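PDB 3G5S: methylenetetrahydrofolate--tRNA-(uracil-5-)-methyltransferase TrmFO from Thermus thermophilus, which catalyses the folate- and FAD-dependent methylation of uridine 54 to 5-methyluridine in tRNA, with methylenetetrahydrofolate as carbon donor and NADH or NADPH as reductant. Local coordinates for residues Ile128-Thr133 and Leu355-Lys360; Arg122-Gly127 and Glu329-Ala334; Glu15-Leu20 and Val25-Phe30. All blocks are in the same frame, centred on the assembly; numbering follows the deposited sequence.

Interaction 1. Residues Ile128-Thr133 and Leu355-Lys360. With FAD (flavin-adenine dinucleotide), chain B.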
loop_
_atom_site.group_PDB
_atom_site.type_symbol
_atom_site.label_atom_id
_atom_site.label_comp_id
_atom_site.label_asym_id
_atom_site.label_seq_id
_atom_site.Cartn_x
_atom_site.Cartn_y
_atom_site.Cartn_z
ATOM N N ILE A 128 -5.218 -18.772 16.434
ATOM C CA ILE A 128 -4.490 -18.276 15.273
ATOM C C ILE A 128 -5.476 -17.736 14.245
ATOM O O ILE A 128 -6.395 -18.446 13.825
ATOM C CB ILE A 128 -3.596 -19.371 14.677
ATOM C CG1 ILE A 128 -2.579 -19.847 15.721
ATOM C CG2 ILE A 128 -2.888 -18.851 13.444
ATOM C CD1 ILE A 128 -1.811 -21.093 15.310
ATOM N N THR A 129 -5.270 -16.481 13.840
ATOM C CA THR A 129 -6.266 -15.744 13.076
ATOM C C THR A 129 -5.591 -14.725 12.168
ATOM O O THR A 129 -4.704 -13.985 12.607
ATOM C CB THR A 129 -7.216 -14.984 14.043
ATOM O OG1 THR A 129 -7.978 -15.928 14.800
ATOM C CG2 THR A 129 -8.169 -14.080 13.299
ATOM N N VAL A 130 -6.030 -14.678 10.912
ATOM C CA VAL A 130 -5.635 -13.636 9.968
ATOM C C VAL A 130 -6.825 -12.716 9.715
ATOM O O VAL A 130 -7.902 -13.184 9.338
ATOM C CB VAL A 130 -5.187 -14.249 8.620
ATOM C CG1 VAL A 130 -4.809 -13.147 7.630
ATOM C CG2 VAL A 130 -4.028 -15.212 8.824
ATOM N N LEU A 131 -6.630 -11.416 9.931
ATOM C CA LEU A 131 -7.653 -10.410 9.641
ATOM C C LEU A 131 -7.384 -9.779 8.280
ATOM O O LEU A 131 -6.305 -9.250 8.038
ATOM C CB LEU A 131 -7.654 -9.327 10.713
ATOM C CG LEU A 131 -7.866 -9.815 12.146
ATOM C CD1 LEU A 131 -7.787 -8.643 13.090
ATOM C CD2 LEU A 131 -9.191 -10.564 12.305
ATOM N N ALA A 132 -8.378 -9.834 7.400
ATOM C CA ALA A 132 -8.211 -9.403 6.010
ATOM C C ALA A 132 -9.506 -8.771 5.494
ATOM O O ALA A 132 -10.031 -9.144 4.447
ATOM C CB ALA A 132 -7.791 -10.591 5.138
ATOM N N THR A 133 -10.014 -7.796 6.240
ATOM C CA THR A 133 -11.361 -7.295 6.017
ATOM C C THR A 133 -11.452 -6.070 5.106
ATOM O O THR A 133 -12.550 -5.616 4.799
ATOM C CB THR A 133 -12.062 -7.059 7.366
ATOM O OG1 THR A 133 -11.156 -6.405 8.261
ATOM C CG2 THR A 133 -12.463 -8.394 7.976
ATOM N N LEU A 355 1.152 -17.784 5.294
ATOM C CA LEU A 355 2.356 -18.571 5.490
ATOM C C LEU A 355 2.769 -18.564 6.959
ATOM O O LEU A 355 3.067 -19.609 7.539
ATOM C CB LEU A 355 3.485 -18.025 4.611
ATOM C CG LEU A 355 4.865 -18.661 4.795
ATOM C CD1 LEU A 355 4.853 -20.173 4.561
ATOM C CD2 LEU A 355 5.846 -17.982 3.855
ATOM N N ASN A 356 2.792 -17.381 7.559
ATOM C CA ASN A 356 3.212 -17.286 8.946
ATOM C C ASN A 356 2.210 -17.875 9.929
ATOM O O ASN A 356 2.602 -18.486 10.919
ATOM C CB ASN A 356 3.630 -15.864 9.297
ATOM C CG ASN A 356 5.000 -15.537 8.737
ATOM O OD1 ASN A 356 5.852 -16.424 8.635
ATOM N ND2 ASN A 356 5.218 -14.282 8.360
ATOM N N ALA A 357 0.924 -17.725 9.636
ATOM C CA ALA A 357 -0.113 -18.368 10.438
ATOM C C ALA A 357 -0.002 -19.894 10.350
ATOM O O ALA A 357 -0.154 -20.593 11.355
ATOM C CB ALA A 357 -1.482 -17.902 9.986
ATOM N N ALA A 358 0.267 -20.405 9.149
ATOM C CA ALA A 358 0.438 -21.839 8.955
ATOM C C ALA A 358 1.639 -22.320 9.751
ATOM O O ALA A 358 1.593 -23.350 10.434
ATOM C CB ALA A 358 0.618 -22.153 7.481
ATOM N N ARG A 359 2.735 -21.577 9.649
ATOM C CA ARG A 359 3.930 -21.926 10.406
ATOM C C ARG A 359 3.676 -21.921 11.912
ATOM O O ARG A 359 4.103 -22.820 12.635
ATOM C CB ARG A 359 5.107 -21.029 10.006
ATOM C CG ARG A 359 5.594 -21.329 8.581
ATOM C CD ARG A 359 6.688 -20.359 8.115
ATOM N NE ARG A 359 7.861 -20.390 8.982
ATOM C CZ ARG A 359 8.836 -21.291 8.900
ATOM N NH1 ARG A 359 9.846 -21.243 9.753
ATOM N NH2 ARG A 359 8.809 -22.236 7.968
ATOM N N LYS A 360 2.928 -20.926 12.383
ATOM C CA LYS A 360 2.543 -20.860 13.803
ATOM C C LYS A 360 1.770 -22.108 14.240
ATOM O O LYS A 360 1.998 -22.670 15.329
ATOM C CB LYS A 360 1.657 -19.632 14.031
ATOM C CG LYS A 360 1.472 -19.263 15.498
ATOM C CD LYS A 360 2.807 -18.868 16.110
ATOM C CE LYS A 360 2.657 -17.713 17.095
ATOM N NZ LYS A 360 2.290 -18.106 18.477
HETATM P PA FAD B . -11.350 -6.799 0.072
HETATM O O1A FAD B . -12.322 -5.657 0.137
HETATM O O2A FAD B . -11.019 -7.376 -1.269
HETATM O O5B FAD B . -11.829 -8.007 1.000
HETATM C C5B FAD B . -12.304 -7.789 2.314
HETATM C C4B FAD B . -13.410 -8.795 2.566
HETATM O O4B FAD B . -13.769 -8.760 3.937
HETATM C C3B FAD B . -14.674 -8.461 1.778
HETATM O O3B FAD B . -15.122 -9.585 1.046
HETATM C C2B FAD B . -15.683 -8.043 2.849
HETATM O O2B FAD B . -17.027 -8.360 2.550
HETATM C C1B FAD B . -15.193 -8.821 4.055
HETATM N N9A FAD B . -15.500 -8.286 5.390
HETATM C C8A FAD B . -15.337 -7.006 5.840
HETATM N N7A FAD B . -15.638 -6.969 7.155
HETATM C C5A FAD B . -15.981 -8.226 7.543
HETATM C C6A FAD B . -16.376 -8.776 8.755
HETATM N N6A FAD B . -16.315 -8.092 9.905
HETATM N N1A FAD B . -16.648 -10.116 8.807
HETATM C C2A FAD B . -16.564 -10.910 7.688
HETATM N N3A FAD B . -16.173 -10.379 6.481
HETATM C C4A FAD B . -15.899 -9.058 6.437
HETATM N N1 FAD B . -7.251 -1.660 -5.984
HETATM C C2 FAD B . -6.576 -1.727 -7.176
HETATM O O2 FAD B . -5.486 -2.291 -7.246
HETATM N N3 FAD B . -7.132 -1.156 -8.305
HETATM C C4 FAD B . -8.361 -0.518 -8.281
HETATM O O4 FAD B . -8.834 -0.022 -9.311
HETATM C C4X FAD B . -9.038 -0.459 -7.063
HETATM N N5 FAD B . -10.260 0.168 -6.971
HETATM C C5X FAD B . -10.920 0.209 -5.759
HETATM C C6 FAD B . -12.159 0.837 -5.682
HETATM C C7 FAD B . -12.840 0.903 -4.475
HETATM C C7M FAD B . -14.179 1.583 -4.398
HETATM C C8 FAD B . -12.278 0.327 -3.340
HETATM C C8M FAD B . -13.006 0.387 -2.028
HETATM C C9 FAD B . -11.039 -0.305 -3.415
HETATM C C9A FAD B . -10.350 -0.367 -4.624
HETATM N N10 FAD B . -9.105 -0.980 -4.697
HETATM C C10 FAD B . -8.472 -1.030 -5.924
HETATM C "C1'" FAD B . -8.223 -1.006 -3.470
HETATM C "C2'" FAD B . -7.831 -2.419 -3.003
HETATM O "O2'" FAD B . -6.705 -2.926 -3.700
HETATM C "C3'" FAD B . -9.004 -3.396 -3.068
HETATM O "O3'" FAD B . -9.974 -2.928 -2.153
HETATM C "C4'" FAD B . -8.619 -4.831 -2.712
HETATM O "O4'" FAD B . -9.719 -5.662 -3.025
HETATM C "C5'" FAD B . -8.209 -4.973 -1.251
HETATM O "O5'" FAD B . -8.132 -6.340 -0.911
HETATM P P FAD B . -8.500 -6.800 0.576
HETATM O O1P FAD B . -7.679 -6.056 1.580
HETATM O O2P FAD B . -8.430 -8.291 0.594
HETATM O O3P FAD B . -10.008 -6.287 0.788
#

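Interaction 2. Residues Arg122-Gly127 and Glu329-Ala334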
loop_
_atom_site.group_PDB
_atom_site.type_symbol
_atom_site.label_atom_id
_atom_site.label_comp_id
_atom_site.label_asym_id
_atom_site.label_seq_id
_atom_site.Cartn_x
_atom_site.Cartn_y
_atom_site.Cartn_z
ATOM N N ARG A 122 -17.592 -9.875 14.432
ATOM C CA ARG A 122 -17.767 -8.613 15.137
ATOM C C ARG A 122 -16.772 -8.410 16.274
ATOM O O ARG A 122 -16.698 -7.329 16.851
ATOM C CB ARG A 122 -19.198 -8.503 15.673
ATOM C CG ARG A 122 -20.264 -8.544 14.586
ATOM C CD ARG A 122 -21.680 -8.568 15.172
ATOM N NE ARG A 122 -21.999 -7.336 15.884
ATOM C CZ ARG A 122 -22.390 -6.211 15.292
ATOM N NH1 ARG A 122 -22.508 -6.160 13.973
ATOM N NH2 ARG A 122 -22.656 -5.135 16.019
ATOM N N GLU A 123 -16.033 -9.457 16.615
ATOM C CA GLU A 123 -15.013 -9.383 17.652
ATOM C C GLU A 123 -13.807 -10.134 17.135
ATOM O O GLU A 123 -13.943 -11.022 16.301
ATOM C CB GLU A 123 -15.504 -10.030 18.951
ATOM C CG GLU A 123 -16.783 -9.424 19.514
ATOM C CD GLU A 123 -16.571 -8.067 20.166
ATOM O OE1 GLU A 123 -15.412 -7.667 20.384
ATOM O OE2 GLU A 123 -17.574 -7.395 20.477
ATOM N N ILE A 124 -12.629 -9.782 17.624
ATOM C CA ILE A 124 -11.422 -10.470 17.202
ATOM C C ILE A 124 -11.486 -11.925 17.653
ATOM O O ILE A 124 -11.586 -12.197 18.848
ATOM C CB ILE A 124 -10.176 -9.796 17.782
ATOM C CG1 ILE A 124 -10.094 -8.343 17.306
ATOM C CG2 ILE A 124 -8.924 -10.554 17.380
ATOM C CD1 ILE A 124 -9.100 -7.511 18.097
ATOM N N PRO A 125 -11.464 -12.865 16.695
ATOM C CA PRO A 125 -11.520 -14.281 17.061
ATOM C C PRO A 125 -10.321 -14.701 17.906
ATOM O O PRO A 125 -9.228 -14.161 17.749
ATOM C CB PRO A 125 -11.454 -14.987 15.700
ATOM C CG PRO A 125 -11.972 -13.997 14.736
ATOM C CD PRO A 125 -11.473 -12.680 15.233
ATOM N N PRO A 126 -10.519 -15.681 18.795
ATOM C CA PRO A 126 -9.381 -16.246 19.521
ATOM C C PRO A 126 -8.622 -17.244 18.650
ATOM O O PRO A 126 -9.106 -17.669 17.600
ATOM C CB PRO A 126 -10.057 -16.950 20.694
ATOM C CG PRO A 126 -11.315 -17.474 20.088
ATOM C CD PRO A 126 -11.768 -16.400 19.104
ATOM N N GLY A 127 -7.432 -17.607 19.095
ATOM C CA GLY A 127 -6.631 -18.571 18.373
ATOM C C GLY A 127 -5.952 -17.953 17.168
ATOM O O GLY A 127 -6.079 -16.760 16.890
ATOM N N GLU A 329 0.217 -12.279 19.741
ATOM C CA GLU A 329 0.819 -13.443 19.111
ATOM C C GLU A 329 -0.237 -14.265 18.381
ATOM O O GLU A 329 -1.320 -14.505 18.909
ATOM C CB GLU A 329 1.523 -14.300 20.166
ATOM C CG GLU A 329 2.368 -15.429 19.602
ATOM C CD GLU A 329 3.182 -16.138 20.669
ATOM O OE1 GLU A 329 3.100 -15.733 21.851
ATOM O OE2 GLU A 329 3.905 -17.100 20.328
ATOM N N GLY A 330 0.085 -14.691 17.165
ATOM C CA GLY A 330 -0.811 -15.523 16.392
ATOM C C GLY A 330 -1.975 -14.787 15.766
ATOM O O GLY A 330 -2.877 -15.415 15.225
ATOM N N LEU A 331 -1.956 -13.457 15.842
ATOM C CA LEU A 331 -2.902 -12.619 15.107
ATOM C C LEU A 331 -2.121 -11.901 14.016
ATOM O O LEU A 331 -1.033 -11.387 14.277
ATOM C CB LEU A 331 -3.558 -11.592 16.038
ATOM C CG LEU A 331 -4.685 -10.751 15.442
ATOM C CD1 LEU A 331 -5.891 -11.606 15.074
ATOM C CD2 LEU A 331 -5.093 -9.623 16.383
ATOM N N TYR A 332 -2.686 -11.865 12.811
ATOM C CA TYR A 332 -2.025 -11.277 11.642
ATOM C C TYR A 332 -2.996 -10.354 10.931
ATOM O O TYR A 332 -4.217 -10.515 11.050
ATOM C CB TYR A 332 -1.574 -12.374 10.649
ATOM C CG TYR A 332 -0.761 -13.447 11.313
ATOM C CD1 TYR A 332 -1.390 -14.465 12.011
ATOM C CD2 TYR A 332 0.633 -13.427 11.296
ATOM C CE1 TYR A 332 -0.683 -15.417 12.675
ATOM C CE2 TYR A 332 1.364 -14.403 11.962
ATOM C CZ TYR A 332 0.687 -15.400 12.657
ATOM O OH TYR A 332 1.345 -16.393 13.344
ATOM N N ALA A 333 -2.454 -9.393 10.186
ATOM C CA ALA A 333 -3.264 -8.573 9.290
ATOM C C ALA A 333 -2.726 -8.692 7.877
ATOM O O ALA A 333 -1.524 -8.845 7.672
ATOM C CB ALA A 333 -3.266 -7.114 9.723
ATOM N N ALA A 334 -3.621 -8.610 6.905
ATOM C CA ALA A 334 -3.224 -8.628 5.506
ATOM C C ALA A 334 -4.153 -7.750 4.692
ATOM O O ALA A 334 -5.263 -7.422 5.122
ATOM C CB ALA A 334 -3.228 -10.054 4.968
HETATM O O HOH W 1 -3.676 -15.842 18.479
#

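Interaction 3. Residues Glu15-Leu20 and Val25-Phe30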
loop_
_atom_site.group_PDB
_atom_site.type_symbol
_atom_site.label_atom_id
_atom_site.label_comp_id
_atom_site.label_asym_id
_atom_site.label_seq_id
_atom_site.Cartn_x
_atom_site.Cartn_y
_atom_site.Cartn_z
ATOM N N GLU A 15 -6.046 -15.405 -0.648
ATOM C CA GLU A 15 -4.681 -15.885 -0.759
ATOM C C GLU A 15 -4.158 -16.445 0.562
ATOM O O GLU A 15 -3.454 -17.455 0.573
ATOM C CB GLU A 15 -3.743 -14.801 -1.285
ATOM C CG GLU A 15 -2.433 -15.376 -1.772
ATOM C CD GLU A 15 -2.596 -16.150 -3.069
ATOM O OE1 GLU A 15 -2.888 -15.501 -4.100
ATOM O OE2 GLU A 15 -2.427 -17.396 -3.071
ATOM N N ALA A 16 -4.496 -15.800 1.674
ATOM C CA ALA A 16 -4.085 -16.317 2.974
ATOM C C ALA A 16 -4.638 -17.727 3.185
ATOM O O ALA A 16 -3.909 -18.642 3.590
ATOM C CB ALA A 16 -4.541 -15.392 4.094
ATOM N N ALA A 17 -5.930 -17.898 2.910
ATOM C CA ALA A 17 -6.569 -19.202 3.045
ATOM C C ALA A 17 -5.881 -20.237 2.166
ATOM O O ALA A 17 -5.598 -21.345 2.610
ATOM C CB ALA A 17 -8.052 -19.110 2.712
ATOM N N TRP A 18 -5.604 -19.883 0.916
ATOM C CA TRP A 18 -4.985 -20.839 0.012
ATOM C C TRP A 18 -3.615 -21.275 0.525
ATOM O O TRP A 18 -3.232 -22.443 0.404
ATOM C CB TRP A 18 -4.861 -20.226 -1.379
ATOM C CG TRP A 18 -4.491 -21.205 -2.439
ATOM C CD1 TRP A 18 -3.361 -21.199 -3.203
ATOM C CD2 TRP A 18 -5.270 -22.323 -2.880
ATOM N NE1 TRP A 18 -3.383 -22.254 -4.086
ATOM C CE2 TRP A 18 -4.546 -22.959 -3.908
ATOM C CE3 TRP A 18 -6.507 -22.855 -2.495
ATOM C CZ2 TRP A 18 -5.021 -24.098 -4.557
ATOM C CZ3 TRP A 18 -6.978 -23.983 -3.144
ATOM C CH2 TRP A 18 -6.236 -24.593 -4.162
ATOM N N THR A 19 -2.867 -20.334 1.087
ATOM C CA THR A 19 -1.535 -20.641 1.585
ATOM C C THR A 19 -1.603 -21.641 2.742
ATOM O O THR A 19 -0.857 -22.624 2.787
ATOM C CB THR A 19 -0.808 -19.357 2.027
ATOM O OG1 THR A 19 -0.880 -18.375 0.985
ATOM C CG2 THR A 19 0.649 -19.641 2.332
ATOM N N LEU A 20 -2.510 -21.382 3.676
ATOM C CA LEU A 20 -2.740 -22.296 4.778
ATOM C C LEU A 20 -3.119 -23.689 4.266
ATOM O O LEU A 20 -2.555 -24.699 4.698
ATOM C CB LEU A 20 -3.834 -21.726 5.672
ATOM C CG LEU A 20 -3.377 -20.604 6.605
ATOM C CD1 LEU A 20 -4.471 -19.564 6.813
ATOM C CD2 LEU A 20 -2.934 -21.179 7.934
ATOM N N VAL A 25 -2.972 -26.953 6.543
ATOM C CA VAL A 25 -3.566 -26.395 7.756
ATOM C C VAL A 25 -5.019 -26.011 7.472
ATOM O O VAL A 25 -5.283 -25.200 6.595
ATOM C CB VAL A 25 -2.769 -25.170 8.239
ATOM C CG1 VAL A 25 -3.395 -24.578 9.489
ATOM C CG2 VAL A 25 -1.314 -25.541 8.488
ATOM N N PRO A 26 -5.977 -26.601 8.209
ATOM C CA PRO A 26 -7.384 -26.295 7.930
ATOM C C PRO A 26 -7.737 -24.847 8.237
ATOM O O PRO A 26 -7.125 -24.206 9.105
ATOM C CB PRO A 26 -8.142 -27.232 8.879
ATOM C CG PRO A 26 -7.169 -28.319 9.183
ATOM C CD PRO A 26 -5.838 -27.648 9.230
ATOM N N VAL A 27 -8.745 -24.350 7.528
ATOM C CA VAL A 27 -9.107 -22.944 7.562
ATOM C C VAL A 27 -10.597 -22.798 7.823
ATOM O O VAL A 27 -11.408 -23.595 7.342
ATOM C CB VAL A 27 -8.745 -22.255 6.220
ATOM C CG1 VAL A 27 -9.277 -20.830 6.167
ATOM C CG2 VAL A 27 -7.234 -22.283 6.002
ATOM N N ARG A 28 -10.927 -21.785 8.615
ATOM C CA ARG A 28 -12.282 -21.308 8.782
ATOM C C ARG A 28 -12.305 -19.915 8.169
ATOM O O ARG A 28 -11.740 -18.972 8.732
ATOM C CB ARG A 28 -12.628 -21.244 10.269
ATOM C CG ARG A 28 -14.062 -20.880 10.555
ATOM C CD ARG A 28 -14.363 -20.915 12.056
ATOM N NE ARG A 28 -14.211 -22.252 12.629
ATOM C CZ ARG A 28 -13.210 -22.629 13.422
ATOM N NH1 ARG A 28 -12.246 -21.776 13.745
ATOM N NH2 ARG A 28 -13.169 -23.868 13.890
ATOM N N LEU A 29 -12.923 -19.810 6.996
ATOM C CA LEU A 29 -12.927 -18.577 6.221
ATOM C C LEU A 29 -14.262 -17.882 6.400
ATOM O O LEU A 29 -15.300 -18.411 5.998
ATOM C CB LEU A 29 -12.692 -18.900 4.746
ATOM C CG LEU A 29 -12.701 -17.735 3.757
ATOM C CD1 LEU A 29 -11.601 -16.744 4.083
ATOM C CD2 LEU A 29 -12.551 -18.262 2.342
ATOM N N PHE A 30 -14.230 -16.708 7.025
ATOM C CA PHE A 30 -15.437 -15.932 7.284
ATOM C C PHE A 30 -15.634 -14.895 6.189
ATOM O O PHE A 30 -14.700 -14.175 5.824
ATOM C CB PHE A 30 -15.333 -15.181 8.619
ATOM C CG PHE A 30 -15.291 -16.062 9.838
ATOM C CD1 PHE A 30 -14.086 -16.552 10.316
ATOM C CD2 PHE A 30 -16.450 -16.357 10.534
ATOM C CE1 PHE A 30 -14.047 -17.338 11.449
ATOM C CE2 PHE A 30 -16.412 -17.143 11.663
ATOM C CZ PHE A 30 -15.216 -17.632 12.126
#

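Interaction 1. Residues Ile128-Thr133 and Leu355-Lys360
Ile128 lays its two branches against Ala357 and Lys360, one turn apart on the strand-facing side of helix 343-361. Its CD1 methyl lies 3.8 Å from CG of Lys360, where the two side chains cross obliquely, while its CG2 methyl meets CB of Ala357 at 3.9 Å. The first torsion explains this division: CG1 stands anti to the carbonyl carbon (chi1 -60°) and carries CD1 out to the lysine, and CG2, anti to the backbone N, is directed to the alanine methyl. Val130, two residues on and within strand 129-131, brings its CG2 to the same Ala357 CB at 3.9 Å, so the alanine methyl is touched by both branched residues. Lys360 offers just the root of its chain here; beyond CG it bends away, and its NZ pairs with Glu329. Replacing Ile128 by an alanine would probably open a gap beside Ala357, whose methyl would keep Val130 alone from this segment, and another beside Lys360 CG. At the far end of 128-133 the chain reaches the cofactor. Thr133 sets its CG2 methyl against the adenine of FAD, 3.5 Å from C5A, and Ala132 O lies 3.4 Å from C5B of the ribose. A helix packed against a parallel-sheet strand whose C-terminal end meets the dinucleotide is characteristic of the Rossmann-type FAD-binding domain of the MnmG family.

Interaction 2. Residues Arg122-Gly127 and Glu329-Ala334
Ile124 and Leu331 make the one side-chain contact between these segments. The CG2 methyl of Ile124 sits at the fork of the leucine, 4.0 Å from Leu331 CD1 and 4.1 Å from CD2, and the two side chains cross at about a right angle. With CG anti to the backbone N (chi1 -173°), the leucine carries its methyl pair nearer to the loop than the direction of its CB alone would. Further along, the approach is between backbones: Gly127 O and Gly330 O, both acceptors, stand 3.9 Å apart. Both glycines have positive phi, which favours a residue without a side chain, and the chain turns a corner at Glu329 and Gly330. A water lies near this polar edge. It gives a hydrogen bond to Glu329 O at 2.7 Å, and its link to Gly127 O, at 3.0 Å, is weak; since more acceptors surround it than it has protons, the bridge may not be made through both bonds at once.

The second shell holds the two glycines from outside the contact. Gly330 N is bonded to the carboxylate of Glu324, and Gly127 O also accepts from the hydroxyl of Thr129.

Outside this, Ile124 rests on Arg148 and Leu331 on Phe149, so helix 139-149 covers the apolar pair, while Pro125 packs on Asn5 and Val7 of strand 4-7. The contact thus fits the loop between strands 114-117 and 129-131 against that helix and against strand 331-333, the last parallel strand of the sheet, which is flanked in turn by strand 324-325 and whose Tyr332 faces helix 343-361.

Interaction 3. Residues Glu15-Leu20 and Val25-Phe30
Leu20 and Val27 form the apolar centre of this contact. Their side chains cross at about a right angle, and Leu20 CB lies 3.5 Å from Val27 CG2, a carbon pair tighter than usual. The valine divides its methyls between two helix residues: a chi1 of 173° sends CG1 to Ala17 CB, at 4.0 Å, while CG2 takes the leucine. Leu20 CD2 turns to Val25 CG1 at 3.8 Å, and Ala17 CB also borders Leu29 CD1, more loosely, at 4.5 Å.

One hydrogen bond joins the segments, from Val25 N to Leu20 O, 2.9 Å long with an N-H...O angle of 161°. The donor lies above the carbonyl plane, 37° out of it. Within the helix, Glu15 O accepts from Thr19 OG1 at 2.8 Å and from Thr19 N, which come to opposite faces of its plane.

Helix segment 15-20 and strand 27-30 run nearly antiparallel, as the second half of the beta-alpha-beta unit begun by strand 4-7. All five touching residues are buried and aliphatic, so the contact is held mainly by burial of aliphatic surface, with no charged group taking part, and the single backbone bond ties the chain where it turns back into the strand.

In the fold
From the N terminus, interaction 3 comes first and closes the shortest loop, the turn from helix 11-22 back into strand 27-30. It is complete before the other two begin. Interaction 2 then opens at 122-127 and interaction 1 at 128-133; they close in the same order, at 329-334 and 355-360, so the two long loops cross. Both bring the chain back to the nucleotide-binding sheet after more than two hundred residues. Strand 331-333 lies beside 129-131, with Tyr332 O probably bonded to Leu131 N. Helix 343-361 touches helix 11-22 through Ala358 and Leu20, linking interactions 1 and 3, whereas interactions 2 and 3 do not touch, though both reach the same sheet.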